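Local coordinates for De Novo Protein OR329 (Artificial gene, PDB 4HXT) that is a computationally designed armadillo-repeat protein with no known natural function, probably made as a building block for self-assembling cyclic homo-oligomers, at residues L11-D15 and S16-K20; A23-L26 and A27-A30. All coordinates share one frame; numbering follows the deposited sequence. Where two conformers were deposited one is given.

Interaction 1. Residues L11-D15 and S16-K20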
ATOM      1  N   LEU A  11     -19.387 -29.005  -8.738  1.00 27.24           N
ATOM      2  CA  LEU A  11     -19.798 -28.002  -7.771  1.00 28.27           C
ATOM      3  C   LEU A  11     -21.243 -27.612  -8.032  1.00 29.76           C
ATOM      4  O   LEU A  11     -21.956 -27.163  -7.140  1.00 30.97           O
ATOM      5  CB  LEU A  11     -18.920 -26.756  -7.884  1.00 23.54           C
ATOM      6  CG  LEU A  11     -17.471 -26.913  -7.431  1.00 25.98           C
ATOM      7  CD1 LEU A  11     -16.685 -25.652  -7.785  1.00 23.91           C
ATOM      8  CD2 LEU A  11     -17.434 -27.183  -5.926  1.00 22.19           C
ATOM      9  N   THR A  12     -21.624 -27.813  -9.258  1.00 32.91           N
ATOM     10  CA  THR A  12     -23.023 -27.454  -9.692  0.50 34.71           C
ATOM     11  C   THR A  12     -23.981 -28.598  -9.553  1.00 36.02           C
ATOM     12  O   THR A  12     -25.125 -28.426  -9.888  1.00 31.78           O
ATOM     13  CB  THR A  12     -23.049 -27.051 -11.194  0.50 35.89           C
ATOM     14  OG1 THR A  12     -22.552 -28.124 -12.008  0.50 38.52           O
ATOM     15  CG2 THR A  12     -22.209 -25.826 -11.401  0.50 36.63           C
ATOM     16  N   SER A  13     -23.572 -29.719  -8.985  1.00 31.29           N
ATOM     17  CA  SER A  13     -24.461 -30.852  -8.744  1.00 34.45           C
ATOM     18  C   SER A  13     -25.617 -30.409  -7.851  1.00 35.86           C
ATOM     19  O   SER A  13     -25.499 -29.437  -7.101  1.00 28.84           O
ATOM     20  CB  SER A  13     -23.705 -32.000  -8.068  1.00 28.18           C
ATOM     21  OG  SER A  13     -24.592 -33.063  -7.749  1.00 31.89           O
ATOM     22  N   THR A  14     -26.738 -31.116  -7.940  1.00 35.12           N
ATOM     23  CA  THR A  14     -27.908 -30.779  -7.135  1.00 35.25           C
ATOM     24  C   THR A  14     -27.884 -31.545  -5.821  1.00 30.75           C
ATOM     25  O   THR A  14     -28.764 -31.385  -4.973  1.00 35.76           O
ATOM     26  CB  THR A  14     -29.224 -31.103  -7.879  1.00 33.88           C
ATOM     27  OG1 THR A  14     -29.196 -32.460  -8.336  1.00 30.68           O
ATOM     28  CG2 THR A  14     -29.413 -30.169  -9.068  1.00 32.31           C
ATOM     29  N   ASP A  15     -26.859 -32.375  -5.666  1.00 36.82           N
ATOM     30  CA  ASP A  15     -26.683 -33.173  -4.463  1.00 31.30           C
ATOM     31  C   ASP A  15     -25.642 -32.491  -3.576  1.00 30.33           C
ATOM     32  O   ASP A  15     -24.485 -32.364  -3.968  1.00 40.25           O
ATOM     33  CB  ASP A  15     -26.201 -34.579  -4.838  1.00 30.30           C
ATOM     34  CG  ASP A  15     -26.192 -35.528  -3.653  1.00 30.17           C
ATOM     35  OD1 ASP A  15     -25.854 -35.089  -2.535  1.00 36.53           O
ATOM     36  OD2 ASP A  15     -26.513 -36.719  -3.843  1.00 42.29           O
ATOM     37  N   SER A  16     -26.051 -32.054  -2.389  1.00 30.46           N
ATOM     38  CA  SER A  16     -25.128 -31.393  -1.467  1.00 34.76           C
ATOM     39  C   SER A  16     -23.881 -32.231  -1.207  1.00 31.27           C
ATOM     40  O   SER A  16     -22.782 -31.690  -1.082  1.00 33.32           O
ATOM     41  CB  SER A  16     -25.817 -31.091  -0.130  1.00 33.43           C
ATOM     42  OG  SER A  16     -26.610 -29.923  -0.217  1.00 32.82           O
ATOM     43  N   GLU A  17     -24.052 -33.546  -1.120  1.00 35.89           N
ATOM     44  CA  GLU A  17     -22.926 -34.443  -0.882  1.00 37.52           C
ATOM     45  C   GLU A  17     -21.881 -34.294  -1.981  1.00 29.42           C
ATOM     46  O   GLU A  17     -20.686 -34.230  -1.706  1.00 29.38           O
ATOM     47  CB  GLU A  17     -23.394 -35.902  -0.826  1.00 36.02           C
ATOM     48  CG  GLU A  17     -24.372 -36.196   0.293  1.00 43.07           C
ATOM     49  CD  GLU A  17     -23.844 -35.780   1.654  1.00 44.46           C
ATOM     50  OE1 GLU A  17     -22.836 -36.360   2.114  1.00 40.54           O
ATOM     51  OE2 GLU A  17     -24.439 -34.864   2.262  1.00 44.55           O
ATOM     52  N   THR A  18     -22.342 -34.245  -3.226  1.00 25.89           N
ATOM     53  CA  THR A  18     -21.442 -34.102  -4.361  1.00 28.74           C
ATOM     54  C   THR A  18     -20.782 -32.723  -4.321  1.00 28.27           C
ATOM     55  O   THR A  18     -19.576 -32.599  -4.515  1.00 30.66           O
ATOM     56  CB  THR A  18     -22.207 -34.252  -5.689  1.00 33.30           C
ATOM     57  OG1 THR A  18     -22.899 -35.507  -5.695  1.00 36.90           O
ATOM     58  CG2 THR A  18     -21.249 -34.197  -6.871  1.00 26.54           C
ATOM     59  N   GLN A  19     -21.582 -31.695  -4.060  1.00 29.71           N
ATOM     60  CA  GLN A  19     -21.084 -30.326  -4.000  1.00 30.86           C
ATOM     61  C   GLN A  19     -20.006 -30.140  -2.937  1.00 25.29           C
ATOM     62  O   GLN A  19     -18.927 -29.616  -3.215  1.00 25.82           O
ATOM     63  CB  GLN A  19     -22.220 -29.358  -3.694  1.00 28.34           C
ATOM     64  CG  GLN A  19     -23.200 -29.136  -4.820  1.00 24.63           C
ATOM     65  CD  GLN A  19     -24.156 -28.014  -4.490  1.00 32.32           C
ATOM     66  OE1 GLN A  19     -24.867 -28.072  -3.490  1.00 38.53           O
ATOM     67  NE2 GLN A  19     -24.164 -26.975  -5.318  1.00 31.91           N
ATOM     68  N   LYS A  20     -20.323 -30.556  -1.711  1.00 21.76           N
ATOM     69  CA  LYS A  20     -19.411 -30.451  -0.572  1.00 26.84           C
ATOM     70  C   LYS A  20     -18.084 -31.129  -0.853  1.00 30.33           C
ATOM     71  O   LYS A  20     -17.012 -30.601  -0.542  1.00 32.38           O
ATOM     72  CB  LYS A  20     -20.016 -31.093   0.669  1.00 31.08           C
ATOM     73  CG  LYS A  20     -21.230 -30.375   1.213  1.00 44.33           C
ATOM     74  CD  LYS A  20     -21.766 -31.042   2.476  1.00 46.11           C
ATOM     75  CE  LYS A  20     -22.597 -32.279   2.162  1.00 50.71           C
ATOM     76  NZ  LYS A  20     -23.236 -32.827   3.394  1.00 47.69           N
TER
HETATM   77  O   HOH W   1     -24.235 -35.763  -8.336  1.00 47.06           O
HETATM   78  O   HOH W   2     -27.936 -29.006  -3.143  1.00 56.92           O

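Interaction 2. Residues A23-L26 and A27-A30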
ATOM      1  N   ALA A  23     -16.053 -29.271  -3.575  1.00 25.74           N
ATOM      2  CA  ALA A  23     -15.474 -28.083  -2.966  1.00 26.49           C
ATOM      3  C   ALA A  23     -14.339 -28.497  -2.039  1.00 31.43           C
ATOM      4  O   ALA A  23     -13.297 -27.846  -1.993  1.00 25.47           O
ATOM      5  CB  ALA A  23     -16.538 -27.327  -2.181  1.00 28.11           C
ATOM      6  N   ARG A  24     -14.544 -29.585  -1.306  1.00 29.43           N
ATOM      7  CA  ARG A  24     -13.532 -30.071  -0.379  1.00 35.67           C
ATOM      8  C   ARG A  24     -12.287 -30.500  -1.151  1.00 32.60           C
ATOM      9  O   ARG A  24     -11.164 -30.175  -0.762  1.00 37.20           O
ATOM     10  CB  ARG A  24     -14.099 -31.230   0.447  1.00 45.73           C
ATOM     11  CG  ARG A  24     -13.339 -31.511   1.726  1.00 57.39           C
ATOM     12  CD  ARG A  24     -14.253 -32.062   2.815  1.00 72.68           C
ATOM     13  NE  ARG A  24     -14.946 -33.290   2.430  1.00 85.79           N
ATOM     14  CZ  ARG A  24     -16.241 -33.362   2.132  1.00 90.97           C
ATOM     15  NH1 ARG A  24     -16.996 -32.272   2.167  1.00 93.26           N
ATOM     16  NH2 ARG A  24     -16.789 -34.529   1.820  1.00 89.67           N
ATOM     17  N   ASP A  25     -12.480 -31.212  -2.258  1.00 29.19           N
ATOM     18  CA  ASP A  25     -11.343 -31.645  -3.061  1.00 28.85           C
ATOM     19  C   ASP A  25     -10.632 -30.436  -3.662  1.00 28.87           C
ATOM     20  O   ASP A  25      -9.410 -30.421  -3.773  1.00 31.20           O
ATOM     21  CB  ASP A  25     -11.783 -32.601  -4.177  1.00 34.53           C
ATOM     22  CG  ASP A  25     -12.286 -33.927  -3.641  1.00 44.02           C
ATOM     23  OD1 ASP A  25     -11.710 -34.426  -2.654  1.00 44.39           O
ATOM     24  OD2 ASP A  25     -13.248 -34.478  -4.214  1.00 45.47           O
ATOM     25  N   LEU A  26     -11.396 -29.417  -4.044  1.00 30.33           N
ATOM     26  CA  LEU A  26     -10.796 -28.215  -4.609  1.00 26.65           C
ATOM     27  C   LEU A  26     -10.015 -27.475  -3.524  1.00 25.83           C
ATOM     28  O   LEU A  26      -8.958 -26.903  -3.788  1.00 24.79           O
ATOM     29  CB  LEU A  26     -11.876 -27.310  -5.212  1.00 22.12           C
ATOM     30  CG  LEU A  26     -12.393 -27.758  -6.584  1.00 26.49           C
ATOM     31  CD1 LEU A  26     -13.635 -26.972  -6.968  1.00 26.46           C
ATOM     32  CD2 LEU A  26     -11.294 -27.561  -7.622  1.00 23.26           C
ATOM     33  N   ALA A  27     -10.534 -27.494  -2.301  1.00 31.23           N
ATOM     34  CA  ALA A  27      -9.862 -26.835  -1.185  1.00 29.80           C
ATOM     35  C   ALA A  27      -8.503 -27.506  -0.961  1.00 31.74           C
ATOM     36  O   ALA A  27      -7.486 -26.832  -0.774  1.00 33.09           O
ATOM     37  CB  ALA A  27     -10.719 -26.931   0.075  1.00 30.52           C
ATOM     38  N   GLU A  28      -8.495 -28.837  -0.989  1.00 31.88           N
ATOM     39  CA  GLU A  28      -7.260 -29.597  -0.811  1.00 40.23           C
ATOM     40  C   GLU A  28      -6.279 -29.274  -1.930  1.00 37.83           C
ATOM     41  O   GLU A  28      -5.095 -29.057  -1.682  1.00 36.77           O
ATOM     42  CB  GLU A  28      -7.559 -31.099  -0.784  1.00 55.06           C
ATOM     43  CG  GLU A  28      -7.805 -31.647   0.614  1.00 69.69           C
ATOM     44  CD  GLU A  28      -8.785 -32.808   0.639  1.00 79.46           C
ATOM     45  OE1 GLU A  28      -8.604 -33.768  -0.140  1.00 82.38           O
ATOM     46  OE2 GLU A  28      -9.737 -32.758   1.447  1.00 81.03           O
ATOM     47  N   ILE A  29      -6.776 -29.236  -3.162  1.00 35.22           N
ATOM     48  CA  ILE A  29      -5.931 -28.920  -4.305  1.00 29.12           C
ATOM     49  C   ILE A  29      -5.363 -27.510  -4.165  1.00 37.55           C
ATOM     50  O   ILE A  29      -4.212 -27.251  -4.527  1.00 40.72           O
ATOM     51  CB  ILE A  29      -6.719 -29.009  -5.632  1.00 35.96           C
ATOM     52  CG1 ILE A  29      -7.127 -30.463  -5.900  1.00 37.09           C
ATOM     53  CG2 ILE A  29      -5.870 -28.473  -6.779  1.00 36.67           C
ATOM     54  CD1 ILE A  29      -7.875 -30.668  -7.204  1.00 37.22           C
ATOM     55  N   ALA A  30      -6.176 -26.603  -3.627  1.00 31.53           N
ATOM     56  CA  ALA A  30      -5.760 -25.218  -3.440  1.00 31.43           C
ATOM     57  C   ALA A  30      -4.686 -25.078  -2.367  1.00 36.45           C
ATOM     58  O   ALA A  30      -3.896 -24.138  -2.400  1.00 39.63           O
ATOM     59  CB  ALA A  30      -6.965 -24.351  -3.090  1.00 28.90           C
TER

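Interaction 1. Residues L11-D15 and S16-K20
Asp-15 caps the helix that starts at Ser-16. Its OD1 accepts from Glu-17 N at 2.8 Å. The bond is bent, 135° at the hydrogen, and it reaches the carboxylate on its anti side, tilted out of the carboxylate plane. CG lies anti to the backbone N of Asp-15 (chi1 -172°), which swings the carboxylate over the first turn. The backbone O of Asp-15 accepts from Gln-19 N and closes that turn.

A second side-chain bond ties the loop to the helix. Gln-19 NE2 donates to Leu-11 O at 2.9 Å, nearly in the plane of its own amide. The chain runs extended beyond CG, and CG itself packs 3.3 Å from Ser-13 O. With an alanine here the Leu-11 carbonyl would probably lose its side-chain donor, and the loop would be held less firmly. The other end of the amide is used too: a water donates to Gln-19 OE1 and to Thr-14 O.

The side chains of Ser-13 and Thr-18 face each other across the turn. Ser-13 OG lies 3.4 Å from Thr-18 CB, Ser-13 CB lies 3.5 Å from Thr-18 CG2, and one water bonds to both hydroxyl oxygens. Ser-13 OG also accepts from Asp-15 N at 3.2 Å, an ST turn just ahead of the cap.

Along the helix, Lys-20 NZ forms a salt bridge to Glu-17 OE2 at 2.6 Å. Ser-16 OG bonds to Asp-57. Leu-11 instead turns into the core, against helix 45-52. The whole is an ST turn leading into an N-capped helix, at the link between helices 3-10 and 16-30 of the armadillo-type array.

Interaction 2. Residues A23-L26 and A27-A30
Ile-29 CG1 lies against Asp-25 O, 3.1 Å away, on helix 16-30, part of the helical stack of an armadillo-repeat fold. CG1 is anti to its own carbonyl carbon (chi1 -67°), which turns this branch back along the helix; the chain then runs extended to CD1. The same Asp-25 carbonyl accepts from Ile-29 N, so backbone and side chain of one residue both meet it.

The backbone between the segments is regular alpha helix. Ala-27 N, Glu-28 N, Ile-29 N and Ala-30 N donate to the carbonyls of Ala-23, Arg-24, Asp-25 and Leu-26. The methyls of Ala-27 and Ala-30 lie close against the preceding turn, with Ala-30 CB 3.3 Å from Leu-26 O.

Leu-26 and the alanines are buried; Leu-26 packs on Leu-7, Leu-11 and Ile-40, and Ile-29, partly exposed, packs on Leu-7, Ala-36 and Ile-40. Ala-23 and Ala-27 touch Glu-63 and Arg-66 of helix 58-71, and Ala-27 O also accepts from Asn-70 ND2.

The polar side chains follow a different course. Arg-24 and Glu-28 lie side by side and point the same way, guanidinium and carboxylate planes 51° apart. The Glu-28 carboxylate lies between Arg-24 and Asp-25: OE2 is 3.8 Å from Arg-24 CG, while OE1 faces Asp-25 OD1. The charged atoms of Arg-24 and Glu-28 do not touch: Arg-24 NE is 5.3 Å from Glu-28 OE2. The Arg-24 chain bends at chi2 and chi3, and its NH2 forms a salt bridge to Glu-21. Two acids also come close, a pairing that is probably mildly unfavourable: Asp-25 OD1 and Glu-28 OE1 are 4.0 Å apart, their carboxylate planes turned 81° against each other.

Overall arrangement
Both interactions use helix 16-30, and they follow one another along the chain with centres about 14 Å apart. Interaction 1 is a surface contact at the helix start, its centre about 27 Å from the chain centre. Its chemistry is mostly polar: a cap, side-chain bonds and bridging waters. Interaction 2 lies further in, about 19 Å from centre to centre, and is partly buried. It relies on backbone bonds and aliphatic packing, with Arg-24, Asp-25 and Glu-28 as its charged groups. Leu-11 joins the two: its CD1 lies 3.4 Å from Leu-26 CD1, and its CD2 lies 3.4 Å from Ala-23 N. Helix 58-71 borders both contacts.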